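PDB 6QE7: anti-sigma-I factor RsgI3 from Clostridium thermocellum, which probably holds the sigma factor SigI3 inactive until its extracellular sensing domain, a pair of PA14 modules that bind pectin, meets plant polysaccharide. Local coordinates for residues I28-E34 with R116-L122; F64-D70 with Q88-S94. All coordinates share one frame; numbering follows the deposited sequence.

Contact 1: residues I28-E34 with R116-L122. With CA (calcium ion), chain D.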
ATOM      1  N   ILE A  28       7.288 -15.054 -16.776  1.00 31.24           N
ATOM      2  CA  ILE A  28       6.092 -14.982 -15.895  1.00 34.24           C
ATOM      3  C   ILE A  28       5.342 -16.262 -16.136  1.00 30.69           C
ATOM      4  O   ILE A  28       4.571 -16.320 -17.063  1.00 31.59           O
ATOM      5  CB  ILE A  28       5.227 -13.701 -16.047  1.00 35.84           C
ATOM      6  CG1 ILE A  28       6.074 -12.437 -15.848  1.00 35.51           C
ATOM      7  CG2 ILE A  28       4.045 -13.763 -15.079  1.00 31.01           C
ATOM      8  CD1 ILE A  28       5.361 -11.138 -16.173  1.00 46.00           C
ATOM      9  N   ASP A  29       5.676 -17.231 -15.296  1.00 29.89           N
ATOM     10  CA  ASP A  29       5.174 -18.613 -15.353  1.00 36.37           C
ATOM     11  C   ASP A  29       5.211 -19.201 -13.929  1.00 40.12           C
ATOM     12  O   ASP A  29       6.076 -20.060 -13.658  1.00 36.77           O
ATOM     13  CB  ASP A  29       6.018 -19.473 -16.283  1.00 37.06           C
ATOM     14  CG  ASP A  29       5.354 -20.825 -16.540  1.00 41.67           C
ATOM     15  OD1 ASP A  29       4.142 -20.934 -16.305  1.00 40.65           O
ATOM     16  OD2 ASP A  29       6.044 -21.770 -16.973  1.00 50.34           O
ATOM     17  N   PHE A  30       4.325 -18.725 -13.063  1.00 34.65           N
ATOM     18  CA  PHE A  30       4.368 -19.008 -11.628  1.00 30.90           C
ATOM     19  C   PHE A  30       3.120 -19.748 -11.230  1.00 25.42           C
ATOM     20  O   PHE A  30       2.035 -19.292 -11.488  1.00 31.86           O
ATOM     21  CB  PHE A  30       4.547 -17.698 -10.856  1.00 32.29           C
ATOM     22  CG  PHE A  30       5.899 -17.082 -10.993  1.00 29.19           C
ATOM     23  CD1 PHE A  30       6.992 -17.633 -10.350  1.00 31.21           C
ATOM     24  CD2 PHE A  30       6.091 -15.942 -11.737  1.00 32.85           C
ATOM     25  CE1 PHE A  30       8.257 -17.077 -10.477  1.00 31.91           C
ATOM     26  CE2 PHE A  30       7.357 -15.377 -11.862  1.00 29.93           C
ATOM     27  CZ  PHE A  30       8.422 -15.900 -11.173  1.00 34.96           C
ATOM     28  N   ASP A  31       3.287 -20.815 -10.484  1.00 26.87           N
ATOM     29  CA  ASP A  31       2.159 -21.387  -9.744  1.00 27.97           C
ATOM     30  C   ASP A  31       2.606 -21.571  -8.318  1.00 34.66           C
ATOM     31  O   ASP A  31       3.398 -22.401  -8.105  1.00 29.77           O
ATOM     32  CB  ASP A  31       1.632 -22.676 -10.367  1.00 33.67           C
ATOM     33  CG  ASP A  31       0.456 -23.255  -9.584  1.00 37.52           C
ATOM     34  OD1 ASP A  31       0.074 -22.696  -8.516  1.00 39.71           O
ATOM     35  OD2 ASP A  31      -0.044 -24.309 -10.004  1.00 45.25           O
ATOM     36  N   TRP A  32       2.056 -20.795  -7.392  1.00 29.96           N
ATOM     37  CA  TRP A  32       2.520 -20.752  -5.985  1.00 30.19           C
ATOM     38  C   TRP A  32       1.594 -21.591  -5.127  1.00 30.26           C
ATOM     39  O   TRP A  32       1.750 -21.565  -3.891  1.00 37.80           O
ATOM     40  CB  TRP A  32       2.610 -19.300  -5.510  1.00 29.67           C
ATOM     41  CG  TRP A  32       3.635 -18.528  -6.257  1.00 26.90           C
ATOM     42  CD1 TRP A  32       4.969 -18.827  -6.348  1.00 31.80           C
ATOM     43  CD2 TRP A  32       3.430 -17.336  -7.021  1.00 29.54           C
ATOM     44  NE1 TRP A  32       5.621 -17.851  -7.024  1.00 31.62           N
ATOM     45  CE2 TRP A  32       4.700 -16.946  -7.489  1.00 30.22           C
ATOM     46  CE3 TRP A  32       2.309 -16.542  -7.304  1.00 28.74           C
ATOM     47  CZ2 TRP A  32       4.882 -15.803  -8.256  1.00 30.85           C
ATOM     48  CZ3 TRP A  32       2.501 -15.397  -8.041  1.00 28.09           C
ATOM     49  CH2 TRP A  32       3.756 -15.065  -8.549  1.00 28.11           C
ATOM     50  N   GLY A  33       0.735 -22.385  -5.761  1.00 30.96           N
ATOM     51  CA  GLY A  33      -0.279 -23.166  -5.045  1.00 34.99           C
ATOM     52  C   GLY A  33      -1.033 -22.281  -4.073  1.00 36.32           C
ATOM     53  O   GLY A  33      -1.588 -21.305  -4.546  1.00 33.69           O
ATOM     54  N   GLU A  34      -1.014 -22.591  -2.777  1.00 32.45           N
ATOM     55  CA  GLU A  34      -1.641 -21.778  -1.715  1.00 33.18           C
ATOM     56  C   GLU A  34      -0.551 -21.035  -0.925  1.00 34.25           C
ATOM     57  O   GLU A  34      -0.822 -20.521   0.205  1.00 37.27           O
ATOM     58  CB  GLU A  34      -2.566 -22.653  -0.854  1.00 34.28           C
ATOM     59  CG  GLU A  34      -3.738 -23.132  -1.638  1.00 39.09           C
ATOM     60  CD  GLU A  34      -4.700 -24.003  -0.870  1.00 47.73           C
ATOM     61  OE1 GLU A  34      -4.233 -25.080  -0.374  1.00 42.66           O
ATOM     62  OE2 GLU A  34      -5.884 -23.586  -0.756  1.00 58.65           O
ATOM     63  N   ARG A 116      -6.433 -18.155  -0.634  1.00 38.82           N
ATOM     64  CA  ARG A 116      -6.444 -19.467  -1.317  1.00 31.25           C
ATOM     65  C   ARG A 116      -5.310 -19.508  -2.334  1.00 33.05           C
ATOM     66  O   ARG A 116      -4.114 -19.309  -1.940  1.00 35.11           O
ATOM     67  CB  ARG A 116      -7.828 -19.675  -1.890  1.00 30.26           C
ATOM     68  CG  ARG A 116      -8.833 -19.508  -0.759  1.00 35.42           C
ATOM     69  CD  ARG A 116     -10.134 -20.182  -1.075  1.00 41.30           C
ATOM     70  NE  ARG A 116     -11.082 -19.884  -0.001  1.00 46.76           N
ATOM     71  CZ  ARG A 116     -11.968 -20.741   0.487  1.00 49.11           C
ATOM     72  NH1 ARG A 116     -12.032 -21.971   0.010  1.00 56.86           N
ATOM     73  NH2 ARG A 116     -12.827 -20.350   1.408  1.00 45.26           N
ATOM     74  N   ALA A 117      -5.615 -19.951  -3.526  1.00 31.72           N
ATOM     75  CA  ALA A 117      -4.582 -20.304  -4.522  1.00 32.67           C
ATOM     76  C   ALA A 117      -4.000 -19.032  -5.128  1.00 26.87           C
ATOM     77  O   ALA A 117      -4.669 -18.006  -5.129  1.00 27.77           O
ATOM     78  CB  ALA A 117      -5.209 -21.199  -5.551  1.00 32.01           C
ATOM     79  N   ALA A 118      -2.778 -19.081  -5.642  1.00 30.20           N
ATOM     80  CA  ALA A 118      -2.080 -17.923  -6.259  1.00 27.01           C
ATOM     81  C   ALA A 118      -1.242 -18.413  -7.450  1.00 28.69           C
ATOM     82  O   ALA A 118      -0.448 -19.397  -7.262  1.00 28.01           O
ATOM     83  CB  ALA A 118      -1.250 -17.195  -5.199  1.00 25.01           C
ATOM     84  N   SER A 119      -1.415 -17.795  -8.622  1.00 25.77           N
ATOM     85  CA  SER A 119      -0.604 -18.075  -9.832  1.00 28.99           C
ATOM     86  C   SER A 119      -0.593 -16.898 -10.795  1.00 32.21           C
ATOM     87  O   SER A 119      -1.549 -16.109 -10.798  1.00 32.78           O
ATOM     88  CB  SER A 119      -1.109 -19.333 -10.566  1.00 32.54           C
ATOM     89  OG  SER A 119      -2.516 -19.301 -10.808  1.00 31.55           O
ATOM     90  N   ALA A 120       0.429 -16.822 -11.640  1.00 32.69           N
ATOM     91  CA  ALA A 120       0.547 -15.751 -12.649  1.00 33.56           C
ATOM     92  C   ALA A 120       1.391 -16.268 -13.813  1.00 29.69           C
ATOM     93  O   ALA A 120       2.581 -16.674 -13.615  1.00 28.29           O
ATOM     94  CB  ALA A 120       1.127 -14.494 -12.051  1.00 32.32           C
ATOM     95  N   LYS A 121       0.815 -16.150 -14.985  1.00 28.02           N
ATOM     96  CA  LYS A 121       1.414 -16.590 -16.271  1.00 35.44           C
ATOM     97  C   LYS A 121       1.064 -15.604 -17.359  1.00 30.32           C
ATOM     98  O   LYS A 121      -0.157 -15.197 -17.426  1.00 28.57           O
ATOM     99  CB  LYS A 121       0.818 -17.922 -16.707  1.00 34.90           C
ATOM    100  CG  LYS A 121       1.081 -19.028 -15.705  1.00 37.79           C
ATOM    101  CD  LYS A 121       0.409 -20.334 -15.968  1.00 44.33           C
ATOM    102  CE  LYS A 121       0.618 -21.203 -14.750  1.00 46.42           C
ATOM    103  NZ  LYS A 121       0.634 -22.625 -15.112  1.00 57.74           N
ATOM    104  N   LEU A 122       2.077 -15.263 -18.151  1.00 30.49           N
ATOM    105  CA  LEU A 122       1.949 -14.349 -19.306  1.00 33.16           C
ATOM    106  C   LEU A 122       2.343 -15.104 -20.579  1.00 37.00           C
ATOM    107  O   LEU A 122       3.491 -15.511 -20.664  1.00 36.36           O
ATOM    108  CB  LEU A 122       2.861 -13.140 -19.091  1.00 30.72           C
ATOM    109  CG  LEU A 122       2.920 -12.148 -20.244  1.00 32.90           C
ATOM    110  CD1 LEU A 122       1.571 -11.532 -20.480  1.00 37.45           C
ATOM    111  CD2 LEU A 122       3.939 -11.056 -19.989  1.00 34.47           C
TER
HETATM  112 CA    CA D 401      -6.213 -16.336  -4.768  1.00 30.91          CA
HETATM  113  O   HOH W   1       6.365 -14.774 -19.577  1.00 32.91           O
HETATM  114  O   HOH W   2      -8.865 -15.832  -4.261  1.00 33.18           O
HETATM  115  O   HOH W   3      -8.394 -17.896  -5.346  1.00 33.84           O
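Strand 29-31 pairs with strand 119-122 as an antiparallel neighbour in the five-stranded sheet of the first PA14 module, a β-sandwich, and the pairing runs on into a classic β-bulge beside a calcium ion. F30 and A120 form the hydrogen-bonded pair, F30 N to A120 O at 2.7 Å and A120 N to F30 O at 3.0 Å. D29 with K121 and D31 with S119 are the non-hydrogen-bonded pairs beside it. In the bulge W32 and G33 both face A118: W32 N donates to A118 O, while A118 N meets G33 O almost head-on, the C=O...N angle being 179°. An Asx turn braces the same corner: D31 CG lies anti to the backbone N (chi1 -180°), which carries OD1 to G33 N, 2.9 Å from D31 OD1 and above the carboxylate plane.

The two faces differ. On the inner one, I28 CB meets L122 CB at 3.9 Å; W32 CE3 lies near A118 CB, and A120 CB approaches CZ3 of the indole obliquely. F30 CB sits over one indole face, near its rim. Y111 of strand 105-113 touches both alanines, with Y46 on A118 and W50 on A120. On the other face, the extended K121 chain passes D29, with K121 CG 3.7 Å from D29 OD1, whereas K121 NZ stays 4.1 Å from D29 OD1, too far to count as a salt bridge.

A117 O binds the calcium at 2.3 Å. With the next N-H, that of A118, tied to G33 O, the bulge probably helps hold this carbonyl toward the metal, so backbone bonding and calcium binding meet at one peptide.

Contact 2: residues F64-D70 with Q88-S94. With CA (calcium ion), chain D.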
ATOM      1  N   PHE A  64      -1.769 -11.184 -26.458  1.00 37.69           N
ATOM      2  CA  PHE A  64      -1.253 -11.420 -25.082  1.00 31.61           C
ATOM      3  C   PHE A  64      -2.346 -12.085 -24.255  1.00 30.59           C
ATOM      4  O   PHE A  64      -3.604 -11.800 -24.376  1.00 32.46           O
ATOM      5  CB  PHE A  64      -0.812 -10.127 -24.412  1.00 31.81           C
ATOM      6  CG  PHE A  64       0.404  -9.617 -25.069  1.00 29.94           C
ATOM      7  CD1 PHE A  64       0.314  -8.984 -26.296  1.00 36.87           C
ATOM      8  CD2 PHE A  64       1.642  -9.889 -24.557  1.00 30.52           C
ATOM      9  CE1 PHE A  64       1.453  -8.524 -26.926  1.00 30.79           C
ATOM     10  CE2 PHE A  64       2.774  -9.397 -25.176  1.00 31.03           C
ATOM     11  CZ  PHE A  64       2.679  -8.732 -26.365  1.00 33.42           C
ATOM     12  N   TYR A  65      -1.906 -13.070 -23.486  1.00 28.37           N
ATOM     13  CA  TYR A  65      -2.772 -13.798 -22.526  1.00 29.59           C
ATOM     14  C   TYR A  65      -2.116 -13.750 -21.139  1.00 30.52           C
ATOM     15  O   TYR A  65      -0.895 -13.920 -21.021  1.00 30.92           O
ATOM     16  CB  TYR A  65      -2.950 -15.276 -22.856  1.00 33.03           C
ATOM     17  CG  TYR A  65      -3.116 -15.637 -24.311  1.00 30.30           C
ATOM     18  CD1 TYR A  65      -2.071 -15.512 -25.230  1.00 33.09           C
ATOM     19  CD2 TYR A  65      -4.335 -16.114 -24.762  1.00 32.74           C
ATOM     20  CE1 TYR A  65      -2.248 -15.900 -26.557  1.00 36.36           C
ATOM     21  CE2 TYR A  65      -4.524 -16.483 -26.086  1.00 33.27           C
ATOM     22  CZ  TYR A  65      -3.478 -16.371 -26.985  1.00 30.25           C
ATOM     23  OH  TYR A  65      -3.731 -16.709 -28.299  1.00 41.82           O
ATOM     24  N   THR A  66      -2.968 -13.596 -20.128  1.00 27.65           N
ATOM     25  CA  THR A  66      -2.641 -13.701 -18.696  1.00 29.55           C
ATOM     26  C   THR A  66      -3.504 -14.832 -18.168  1.00 28.00           C
ATOM     27  O   THR A  66      -4.641 -14.953 -18.561  1.00 30.83           O
ATOM     28  CB  THR A  66      -2.869 -12.373 -17.969  1.00 30.12           C
ATOM     29  OG1 THR A  66      -4.262 -12.034 -18.017  1.00 23.34           O
ATOM     30  CG2 THR A  66      -2.061 -11.235 -18.545  1.00 32.88           C
ATOM     31  N   VAL A  67      -2.916 -15.708 -17.378  1.00 30.76           N
ATOM     32  CA  VAL A  67      -3.720 -16.655 -16.576  1.00 32.84           C
ATOM     33  C   VAL A  67      -3.289 -16.388 -15.136  1.00 32.97           C
ATOM     34  O   VAL A  67      -2.112 -16.634 -14.833  1.00 27.33           O
ATOM     35  CB  VAL A  67      -3.460 -18.128 -16.989  1.00 32.35           C
ATOM     36  CG1 VAL A  67      -4.398 -19.058 -16.257  1.00 36.15           C
ATOM     37  CG2 VAL A  67      -3.618 -18.314 -18.478  1.00 39.59           C
ATOM     38  N   THR A  68      -4.208 -15.914 -14.306  1.00 29.97           N
ATOM     39  CA  THR A  68      -3.913 -15.373 -12.965  1.00 29.25           C
ATOM     40  C   THR A  68      -4.979 -15.824 -12.000  1.00 29.02           C
ATOM     41  O   THR A  68      -6.178 -15.867 -12.352  1.00 24.47           O
ATOM     42  CB  THR A  68      -3.820 -13.853 -12.910  1.00 27.42           C
ATOM     43  OG1 THR A  68      -4.939 -13.124 -13.475  1.00 24.55           O
ATOM     44  CG2 THR A  68      -2.578 -13.368 -13.610  1.00 28.89           C
ATOM     45  N   ASP A  69      -4.511 -15.972 -10.773  1.00 29.76           N
ATOM     46  CA  ASP A  69      -5.342 -15.943  -9.564  1.00 32.78           C
ATOM     47  C   ASP A  69      -4.529 -15.155  -8.545  1.00 29.35           C
ATOM     48  O   ASP A  69      -3.471 -15.681  -8.178  1.00 27.13           O
ATOM     49  CB  ASP A  69      -5.679 -17.375  -9.147  1.00 34.71           C
ATOM     50  CG  ASP A  69      -6.374 -17.425  -7.804  1.00 32.62           C
ATOM     51  OD1 ASP A  69      -6.329 -16.380  -7.054  1.00 27.42           O
ATOM     52  OD2 ASP A  69      -6.976 -18.458  -7.537  1.00 33.41           O
ATOM     53  N   ASP A  70      -4.952 -13.902  -8.139  1.00 25.91           N
ATOM     54  CA  ASP A  70      -6.222 -13.299  -8.529  1.00 28.08           C
ATOM     55  C   ASP A  70      -6.090 -12.380  -9.734  1.00 27.38           C
ATOM     56  O   ASP A  70      -6.039 -12.869 -10.858  1.00 33.77           O
ATOM     57  CB  ASP A  70      -6.873 -12.573  -7.363  1.00 28.17           C
ATOM     58  CG  ASP A  70      -7.249 -13.579  -6.284  1.00 27.78           C
ATOM     59  OD1 ASP A  70      -6.290 -14.050  -5.555  1.00 30.20           O
ATOM     60  OD2 ASP A  70      -8.455 -13.840  -6.117  1.00 29.28           O
ATOM     61  N   GLN A  88     -10.443 -13.848  -8.498  1.00 25.06           N
ATOM     62  CA  GLN A  88     -10.774 -14.873  -9.491  1.00 26.97           C
ATOM     63  C   GLN A  88      -9.863 -16.076  -9.281  1.00 28.77           C
ATOM     64  O   GLN A  88      -8.679 -15.894  -9.156  1.00 30.88           O
ATOM     65  CB  GLN A  88     -10.601 -14.373 -10.932  1.00 32.45           C
ATOM     66  CG  GLN A  88      -9.261 -13.704 -11.200  1.00 34.73           C
ATOM     67  CD  GLN A  88      -9.106 -13.296 -12.648  1.00 40.58           C
ATOM     68  OE1 GLN A  88     -10.024 -12.832 -13.295  1.00 37.75           O
ATOM     69  NE2 GLN A  88      -7.910 -13.484 -13.198  1.00 50.39           N
ATOM     70  N   SER A  89     -10.448 -17.244  -9.185  1.00 31.04           N
ATOM     71  CA  SER A  89      -9.768 -18.494  -9.567  1.00 36.43           C
ATOM     72  C   SER A  89      -9.007 -18.279 -10.876  1.00 33.90           C
ATOM     73  O   SER A  89      -9.444 -17.373 -11.640  1.00 32.91           O
ATOM     74  CB  SER A  89     -10.784 -19.571  -9.696  1.00 32.38           C
ATOM     75  OG  SER A  89     -10.111 -20.781  -9.621  1.00 46.26           O
ATOM     76  N   ALA A  90      -8.018 -19.144 -11.186  1.00 32.90           N
ATOM     77  CA  ALA A  90      -7.138 -19.073 -12.378  1.00 32.57           C
ATOM     78  C   ALA A  90      -7.993 -18.925 -13.628  1.00 36.78           C
ATOM     79  O   ALA A  90      -8.877 -19.757 -13.867  1.00 34.69           O
ATOM     80  CB  ALA A  90      -6.280 -20.297 -12.527  1.00 36.90           C
ATOM     81  N   THR A  91      -7.786 -17.857 -14.365  1.00 30.36           N
ATOM     82  CA  THR A  91      -8.704 -17.479 -15.441  1.00 31.02           C
ATOM     83  C   THR A  91      -7.801 -16.872 -16.481  1.00 28.22           C
ATOM     84  O   THR A  91      -6.973 -16.054 -16.105  1.00 34.77           O
ATOM     85  CB  THR A  91      -9.797 -16.484 -15.013  1.00 32.69           C
ATOM     86  OG1 THR A  91     -10.584 -17.055 -13.954  1.00 32.85           O
ATOM     87  CG2 THR A  91     -10.650 -16.072 -16.197  1.00 37.21           C
ATOM     88  N   GLU A  92      -7.995 -17.248 -17.741  1.00 28.52           N
ATOM     89  CA  GLU A  92      -7.287 -16.635 -18.859  1.00 30.53           C
ATOM     90  C   GLU A  92      -8.088 -15.394 -19.273  1.00 31.00           C
ATOM     91  O   GLU A  92      -9.279 -15.524 -19.304  1.00 28.74           O
ATOM     92  CB  GLU A  92      -7.301 -17.600 -20.043  1.00 33.10           C
ATOM     93  CG  GLU A  92      -6.524 -17.091 -21.236  1.00 36.01           C
ATOM     94  CD  GLU A  92      -6.043 -18.247 -22.115  1.00 41.05           C
ATOM     95  OE1 GLU A  92      -6.885 -18.875 -22.686  1.00 48.73           O
ATOM     96  OE2 GLU A  92      -4.858 -18.575 -22.099  1.00 51.14           O
ATOM     97  N   HIS A  93      -7.402 -14.336 -19.706  1.00 30.46           N
ATOM     98  CA  HIS A  93      -7.944 -13.098 -20.320  1.00 29.32           C
ATOM     99  C   HIS A  93      -6.930 -12.765 -21.384  1.00 33.43           C
ATOM    100  O   HIS A  93      -5.763 -13.207 -21.245  1.00 27.80           O
ATOM    101  CB  HIS A  93      -8.040 -11.908 -19.325  1.00 28.48           C
ATOM    102  CG  HIS A  93      -8.908 -12.188 -18.141  1.00 27.70           C
ATOM    103  ND1 HIS A  93     -10.272 -12.447 -18.262  1.00 30.13           N
ATOM    104  CD2 HIS A  93      -8.630 -12.276 -16.811  1.00 29.53           C
ATOM    105  CE1 HIS A  93     -10.785 -12.690 -17.065  1.00 28.27           C
ATOM    106  NE2 HIS A  93      -9.796 -12.548 -16.149  1.00 32.32           N
ATOM    107  N   SER A  94      -7.340 -12.073 -22.425  1.00 31.14           N
ATOM    108  CA  SER A  94      -6.424 -11.834 -23.548  1.00 34.32           C
ATOM    109  C   SER A  94      -6.860 -10.584 -24.300  1.00 36.81           C
ATOM    110  O   SER A  94      -8.046 -10.295 -24.212  1.00 33.96           O
ATOM    111  CB  SER A  94      -6.454 -13.036 -24.459  1.00 38.60           C
ATOM    112  OG  SER A  94      -7.792 -13.289 -24.951  1.00 32.87           O
TER
HETATM  113 CA    CA D 401      -6.213 -16.336  -4.768  1.00 30.91          CA
HETATM  114  O   HOH W   4      -5.614 -13.404 -16.032  1.00 25.16           O
HETATM  115  O   HOH W   5      -6.570 -20.677  -9.038  1.00 31.99           O
HETATM  116  O   HOH W   3      -8.394 -17.896  -5.346  1.00 33.84           O
HETATM  117  O   HOH W   2      -8.865 -15.832  -4.261  1.00 33.18           O
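A calcium site closes one end of this antiparallel strand pair in the first PA14 module, where strand 64-69 runs beside strand 91-94; the former ends at D69, and D70 follows across a cis peptide. D69 OD1 binds the calcium at 2.3 Å and D70 OD1 at 2.4 Å; Q113, V115 and A117 supply its other protein ligands, and two waters complete the shell. D70 OD1 also accepts from H114 N. The second carboxylate oxygens have work of their own. D70 OD2 accepts from Q88 N at 3.1 Å on its anti side and from a calcium-bound water, and D69 OD2 accepts hydrogen bonds from two waters, one of them a calcium ligand.

Farther along, T66 and H93 make a regular hydrogen-bonded pair, but T91 N to T68 O and the weak T68 N to T91 O are each 3.3 Å. There the Q88 side chain steps in: Q88 NE2 donates to T68 O at 3.1 Å, reaching it from the opposite face of the carbonyl plane to T91 N. On the outer face Y65 and E92 lie side by side, ring and carboxylate 46° apart, while K131 salt-bridges E92 and makes a cation-pi contact with the tyrosine.

Q88 CG stands between the backbone N and carbonyl carbon (chi1 50°), and the extended chain carries the amide to T68 and H93. Q88 OE1 accepts a nearly straight bond (177°) from H93 NE2 at 2.9 Å, in the plane of the imidazole and on a carbonyl lone pair.

In the fold
Contacts 1 and 2 belong to one five-stranded sheet and meet where strands 119-125 and 60-69 run side by side, with probable hydrogen bonds from V67 N to K121 O and from D69 N to S119 O. Contact 2 is nested inside the chain loop closed by contact 1. Both are partly buried, each with one face turned to the sandwich interior, yet their chemistry differs: aromatic and aliphatic groups line the inner face of 28-34 with 116-122, whereas in 64-70 with 88-94 more polar groups, T66, T68, an ordered water and an amide–imidazole pair, join F64 there. The same calcium joins their ends, one contact giving a backbone carbonyl and the other two carboxylates.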